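Ferric uptake regulation protein (Pseudomonas aeruginosa PAO1, PDB 6H1C) probably acts as a metal-responsive transcription factor that binds DNA as a dimer and controls genes of iron uptake. Local coordinates at residues L16-I21 against L58-A63; H89-D94 against N125-V130. The protein carries 2 engineered substitutions. All coordinates share one frame; numbering follows the deposited sequence.

Contact 1. Residues L16-I21 against L58-A63; sequences LPRVKI and LTQFEA
Phe61 and Ile21 form the hydrophobic centre of this crossing between two helices. Ile21 CG2 lies 3.8 Å from Phe61 CE2, the methyl meeting the ring obliquely, and 4.1 Å from Leu58 CD2. One branch thus serves both partners: with CG2 anti to the backbone N (CG1 at chi1 -81°), the methyl reaches between the two side chains of the other helix.

A second kind of contact is polar against aromatic. The tip of the Phe61 ring runs up to the backbone of Arg18, and its CZ sits 3.4 Å from Arg18 O, with the oxygen in the plane of the ring, so the electropositive C-H edge is what faces the carbonyl.

The polar ends meet more loosely. The extended Arg18 side chain brings NH2 to 3.7 Å from Gln60 OE1, too far for a firm bond, and the guanidinium and amide planes are 67° apart. Arg18 NH1 is hydrogen-bonded instead to Lys13 O and to Gly11 O of a second subunit.

The segment axes approach to 11.1 Å, a separation spanned by the long side chains. Helix 51-63, the probable DNA-recognition helix of the winged-helix domain, is thereby packed on helix 16-26; Leu7 of helix 3-9 also touches Phe61, Leu42 of helix 35-44 touches Ile21, and Phe79 of strand 78-81 touches Leu58.

Contact 2. Residues H89-D94 against N125-V130; sequences HMVCVD and NLVLYV. With ZN (zinc ion), chain S.
Tyr129 lies against Val91 and Val93 on one side of a pair of parallel strands. With CG beside the backbone N (chi1 -60°), its ring inclines back along its own strand, where Val127 CG1 lies over one face near the rim. Val91 CB approaches the ring obliquely, 3.9 Å from Tyr129 CD2, while Val93 CG1 comes in at the edge near the ring plane and packs 3.5 Å from Tyr129 CB. The row continues as Val91 CG2 meets Val127 CG1 at 4.1 Å. Met90 and Leu128 occupy the reverse side, crossing at a slant with Met90 CG 4.2 Å from Leu128 CB; Phe101 touches both side chains.

His89 shares the tyrosine's side of the sheet, but its imidazole turns outward from the neighbouring strand and splits its two nitrogens between different tasks. NE2 binds a zinc ion at 2.1 Å. ND1 donates to a water at 2.5 Å, shorter than usual and doubtful as an exact distance, and that water donates to Leu126 O at 2.9 Å. If the water bridge is as modelled, it would help hold the ring's rotation and link the strand backbone to a zinc ligand.

Five backbone hydrogen bonds set the register, His89 and Val91 each using both N and O; the bond from Leu128 N to His89 O is 2.9 Å long. Residues 125-129 also pair antiparallel with a strand of a third subunit, continuing the sheet across the interface. A shared sheet of this kind is the hallmark of the Fur-family dimerisation domain, here edged by the zinc site that His32, Glu80 and Glu100 complete.

Overall arrangement
The two contacts represent the two halves of a Fur-type regulator: contact 1 belongs to the helical, probably DNA-binding part and contact 2 to the dimerising sheet. Their centres are 27 Å apart, on opposite sides of the chain's centre, and their nearest atoms are about 10 Å apart. Metal binding bridges the gap. Of the zinc ligands that join His89, His32 comes from the chain between the segments of contact 1, Glu80 from between the contacts, and Glu100 from between the segments of contact 2. Such a site could plausibly tie the setting of one part to the other. Contact 1 holds no metal ligand; the Leu58 side chain is about 8 Å from a bound manganese ion.

Contact 1. Residues L16-I21 against L58-A63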
loop_
_atom_site.group_PDB
_atom_site.type_symbol
_atom_site.label_atom_id
_atom_site.label_comp_id
_atom_site.label_asym_id
_atom_site.label_seq_id
_atom_site.Cartn_x
_atom_site.Cartn_y
_atom_site.Cartn_z
ATOM N N LEU B 16 -20.235 16.846 -10.207
ATOM C CA LEU B 16 -20.797 15.826 -11.079
ATOM C C LEU B 16 -20.124 14.473 -10.866
ATOM O O LEU B 16 -20.808 13.472 -10.600
ATOM C CB LEU B 16 -20.679 16.252 -12.545
ATOM C CG LEU B 16 -22.044 16.343 -13.215
ATOM C CD1 LEU B 16 -22.740 14.997 -13.130
ATOM C CD2 LEU B 16 -22.870 17.413 -12.530
ATOM N N PRO B 17 -18.794 14.396 -10.986
ATOM C CA PRO B 17 -18.135 13.091 -10.805
ATOM C C PRO B 17 -18.360 12.506 -9.423
ATOM O O PRO B 17 -18.585 11.298 -9.296
ATOM C CB PRO B 17 -16.657 13.405 -11.068
ATOM C CG PRO B 17 -16.527 14.849 -10.732
ATOM C CD PRO B 17 -17.822 15.487 -11.151
ATOM N N ARG B 18 -18.321 13.334 -8.380
ATOM C CA ARG B 18 -18.589 12.818 -7.047
ATOM C C ARG B 18 -19.997 12.241 -6.963
ATOM O O ARG B 18 -20.212 11.206 -6.325
ATOM C CB ARG B 18 -18.363 13.911 -6.004
ATOM C CG ARG B 18 -16.928 14.397 -5.932
ATOM C CD ARG B 18 -16.744 15.541 -4.927
ATOM N NE ARG B 18 -15.327 15.781 -4.651
ATOM C CZ ARG B 18 -14.834 16.830 -3.987
ATOM N NH1 ARG B 18 -15.639 17.772 -3.508
ATOM N NH2 ARG B 18 -13.523 16.930 -3.794
ATOM N N VAL B 19 -20.968 12.861 -7.639
ATOM C CA VAL B 19 -22.329 12.333 -7.536
ATOM C C VAL B 19 -22.523 11.114 -8.424
ATOM O O VAL B 19 -23.287 10.204 -8.078
ATOM C CB VAL B 19 -23.367 13.417 -7.860
ATOM C CG1 VAL B 19 -24.754 12.879 -7.620
ATOM C CG2 VAL B 19 -23.120 14.664 -7.012
ATOM N N LYS B 20 -21.854 11.065 -9.575
ATOM C CA LYS B 20 -22.023 9.916 -10.453
ATOM C C LYS B 20 -21.430 8.663 -9.835
ATOM O O LYS B 20 -22.031 7.584 -9.902
ATOM C CB LYS B 20 -21.374 10.176 -11.804
ATOM C CG LYS B 20 -21.971 11.292 -12.618
ATOM C CD LYS B 20 -21.367 11.239 -14.015
ATOM C CE LYS B 20 -21.816 12.392 -14.895
ATOM N NZ LYS B 20 -20.861 12.574 -16.028
ATOM N N ILE B 21 -20.245 8.786 -9.234
ATOM C CA ILE B 21 -19.580 7.618 -8.670
ATOM C C ILE B 21 -20.328 7.111 -7.447
ATOM O O ILE B 21 -20.426 5.898 -7.224
ATOM C CB ILE B 21 -18.120 7.954 -8.339
ATOM C CG1 ILE B 21 -17.267 7.879 -9.614
ATOM C CG2 ILE B 21 -17.612 6.997 -7.291
ATOM C CD1 ILE B 21 -16.137 8.884 -9.683
ATOM N N LEU B 58 -12.911 7.794 -5.182
ATOM C CA LEU B 58 -12.972 6.714 -4.195
ATOM C C LEU B 58 -12.059 6.997 -3.001
ATOM O O LEU B 58 -12.422 6.728 -1.853
ATOM C CB LEU B 58 -12.614 5.375 -4.843
ATOM C CG LEU B 58 -13.628 4.906 -5.878
ATOM C CD1 LEU B 58 -13.114 3.702 -6.656
ATOM C CD2 LEU B 58 -14.973 4.594 -5.217
ATOM N N THR B 59 -10.879 7.563 -3.249
ATOM C CA THR B 59 -9.976 7.891 -2.145
ATOM C C THR B 59 -10.562 8.963 -1.222
ATOM O O THR B 59 -10.410 8.876 0.003
ATOM C CB THR B 59 -8.623 8.329 -2.699
ATOM O OG1 THR B 59 -8.141 7.316 -3.579
ATOM C CG2 THR B 59 -7.626 8.513 -1.590
ATOM N N GLN B 60 -11.190 10.005 -1.786
ATOM C CA GLN B 60 -11.874 10.994 -0.958
ATOM C C GLN B 60 -12.993 10.351 -0.162
ATOM O O GLN B 60 -13.196 10.681 1.006
ATOM C CB GLN B 60 -12.460 12.115 -1.814
ATOM C CG GLN B 60 -11.478 12.905 -2.616
ATOM C CD GLN B 60 -11.145 14.247 -1.960
ATOM O OE1 GLN B 60 -10.536 15.117 -2.589
ATOM N NE2 GLN B 60 -11.538 14.414 -0.696
ATOM N N PHE B 61 -13.752 9.460 -0.796
ATOM C CA PHE B 61 -14.881 8.830 -0.125
ATOM C C PHE B 61 -14.400 8.007 1.048
ATOM O O PHE B 61 -14.987 8.042 2.135
ATOM C CB PHE B 61 -15.659 7.939 -1.093
ATOM C CG PHE B 61 -16.514 8.686 -2.062
ATOM C CD1 PHE B 61 -16.649 10.063 -1.980
ATOM C CD2 PHE B 61 -17.194 8.010 -3.053
ATOM C CE1 PHE B 61 -17.450 10.753 -2.884
ATOM C CE2 PHE B 61 -17.989 8.692 -3.951
ATOM C CZ PHE B 61 -18.120 10.066 -3.868
ATOM N N GLU B 62 -13.339 7.232 0.830
ATOM C CA GLU B 62 -12.749 6.460 1.912
ATOM C C GLU B 62 -12.341 7.383 3.051
ATOM O O GLU B 62 -12.752 7.197 4.201
ATOM C CB GLU B 62 -11.552 5.666 1.386
ATOM C CG GLU B 62 -10.685 5.039 2.459
ATOM C CD GLU B 62 -9.306 4.566 1.949
ATOM O OE1 GLU B 62 -9.095 4.466 0.708
ATOM O OE2 GLU B 62 -8.422 4.299 2.808
ATOM N N ALA B 63 -11.571 8.420 2.736
ATOM C CA ALA B 63 -11.078 9.292 3.788
ATOM C C ALA B 63 -12.223 9.963 4.525
ATOM O O ALA B 63 -12.128 10.182 5.732
ATOM C CB ALA B 63 -10.114 10.328 3.212
#

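Contact 2. Residues H89-D94 against N125-V130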
loop_
_atom_site.group_PDB
_atom_site.type_symbol
_atom_site.label_atom_id
_atom_site.label_comp_id
_atom_site.label_asym_id
_atom_site.label_seq_id
_atom_site.Cartn_x
_atom_site.Cartn_y
_atom_site.Cartn_z
ATOM N N HIS B 89 -15.496 -10.344 7.151
ATOM C CA HIS B 89 -15.331 -11.011 5.871
ATOM C C HIS B 89 -14.579 -12.309 6.079
ATOM O O HIS B 89 -13.683 -12.372 6.915
ATOM C CB HIS B 89 -14.555 -10.143 4.861
ATOM C CG HIS B 89 -15.306 -8.940 4.400
ATOM N ND1 HIS B 89 -15.304 -7.752 5.090
ATOM C CD2 HIS B 89 -16.106 -8.747 3.327
ATOM C CE1 HIS B 89 -16.057 -6.874 4.457
ATOM N NE2 HIS B 89 -16.560 -7.454 3.387
ATOM N N MET B 90 -14.963 -13.342 5.341
ATOM C CA MET B 90 -14.131 -14.512 5.121
ATOM C C MET B 90 -13.596 -14.446 3.696
ATOM O O MET B 90 -14.323 -14.064 2.775
ATOM C CB MET B 90 -14.908 -15.824 5.317
ATOM C CG MET B 90 -15.815 -15.869 6.520
ATOM S SD MET B 90 -16.450 -17.524 6.926
ATOM C CE MET B 90 -16.510 -18.305 5.334
ATOM N N VAL B 91 -12.331 -14.809 3.521
ATOM C CA VAL B 91 -11.660 -14.788 2.231
ATOM C C VAL B 91 -11.181 -16.202 1.929
ATOM O O VAL B 91 -10.449 -16.796 2.728
ATOM C CB VAL B 91 -10.475 -13.804 2.221
ATOM C CG1 VAL B 91 -9.877 -13.737 0.828
ATOM C CG2 VAL B 91 -10.906 -12.418 2.669
ATOM N N CYS B 92 -11.599 -16.750 0.794
ATOM C CA CYS B 92 -11.077 -18.044 0.357
ATOM C C CYS B 92 -9.690 -17.805 -0.230
ATOM O O CYS B 92 -9.546 -17.160 -1.270
ATOM C CB CYS B 92 -12.004 -18.717 -0.658
ATOM S SG CYS B 92 -11.338 -20.326 -1.348
ATOM N N VAL B 93 -8.664 -18.323 0.441
ATOM C CA VAL B 93 -7.288 -17.991 0.088
ATOM C C VAL B 93 -6.806 -18.671 -1.180
ATOM O O VAL B 93 -5.714 -18.344 -1.659
ATOM C CB VAL B 93 -6.315 -18.359 1.221
ATOM C CG1 VAL B 93 -6.662 -17.605 2.501
ATOM C CG2 VAL B 93 -6.343 -19.846 1.449
ATOM N N ASP B 94 -7.572 -19.616 -1.725
ATOM C CA ASP B 94 -7.235 -20.237 -3.001
ATOM C C ASP B 94 -7.947 -19.590 -4.181
ATOM O O ASP B 94 -7.381 -19.521 -5.271
ATOM C CB ASP B 94 -7.551 -21.742 -2.964
ATOM C CG ASP B 94 -6.632 -22.517 -2.002
ATOM O OD1 ASP B 94 -5.514 -22.032 -1.722
ATOM O OD2 ASP B 94 -7.027 -23.613 -1.525
ATOM N N ASN B 125 -12.251 -4.557 12.751
ATOM C CA ASN B 125 -12.065 -5.271 11.510
ATOM C C ASN B 125 -11.727 -6.703 11.844
ATOM O O ASN B 125 -10.870 -6.958 12.696
ATOM C CB ASN B 125 -10.970 -4.664 10.664
ATOM C CG ASN B 125 -11.459 -4.318 9.299
ATOM O OD1 ASN B 125 -12.039 -3.244 9.116
ATOM N ND2 ASN B 125 -11.278 -5.239 8.323
ATOM N N LEU B 126 -12.404 -7.627 11.182
ATOM C CA LEU B 126 -12.192 -9.050 11.372
ATOM C C LEU B 126 -12.131 -9.693 9.999
ATOM O O LEU B 126 -13.054 -9.532 9.196
ATOM C CB LEU B 126 -13.319 -9.647 12.206
ATOM C CG LEU B 126 -13.267 -11.145 12.418
ATOM C CD1 LEU B 126 -11.941 -11.574 13.022
ATOM C CD2 LEU B 126 -14.418 -11.530 13.313
ATOM N N VAL B 127 -11.045 -10.384 9.711
ATOM C CA VAL B 127 -10.879 -11.054 8.433
ATOM C C VAL B 127 -10.527 -12.496 8.734
ATOM O O VAL B 127 -9.593 -12.765 9.496
ATOM C CB VAL B 127 -9.800 -10.399 7.549
ATOM C CG1 VAL B 127 -9.475 -11.285 6.394
ATOM C CG2 VAL B 127 -10.301 -9.075 7.003
ATOM N N LEU B 128 -11.284 -13.413 8.157
ATOM C CA LEU B 128 -11.116 -14.838 8.379
ATOM C C LEU B 128 -10.676 -15.448 7.065
ATOM O O LEU B 128 -11.474 -15.550 6.130
ATOM C CB LEU B 128 -12.415 -15.461 8.867
ATOM C CG LEU B 128 -12.961 -14.815 10.137
ATOM C CD1 LEU B 128 -14.226 -15.532 10.617
ATOM C CD2 LEU B 128 -11.897 -14.863 11.187
ATOM N N TYR B 129 -9.413 -15.835 6.979
ATOM C CA TYR B 129 -8.916 -16.499 5.784
ATOM C C TYR B 129 -9.194 -17.984 5.915
ATOM O O TYR B 129 -8.876 -18.590 6.937
ATOM C CB TYR B 129 -7.422 -16.241 5.579
ATOM C CG TYR B 129 -7.111 -14.779 5.432
ATOM C CD1 TYR B 129 -6.866 -13.996 6.544
ATOM C CD2 TYR B 129 -7.106 -14.171 4.191
ATOM C CE1 TYR B 129 -6.595 -12.677 6.422
ATOM C CE2 TYR B 129 -6.852 -12.844 4.064
ATOM C CZ TYR B 129 -6.592 -12.100 5.181
ATOM O OH TYR B 129 -6.323 -10.764 5.086
ATOM N N VAL B 130 -9.782 -18.567 4.879
ATOM C CA VAL B 130 -10.363 -19.890 4.987
ATOM C C VAL B 130 -9.986 -20.719 3.779
ATOM O O VAL B 130 -9.614 -20.199 2.728
ATOM C CB VAL B 130 -11.882 -19.814 5.106
ATOM C CG1 VAL B 130 -12.237 -19.054 6.326
ATOM C CG2 VAL B 130 -12.447 -19.127 3.873
HETATM ZN ZN ZN S . -17.893 -6.543 2.088
HETATM O O HOH W 1 -13.537 -7.875 6.823
#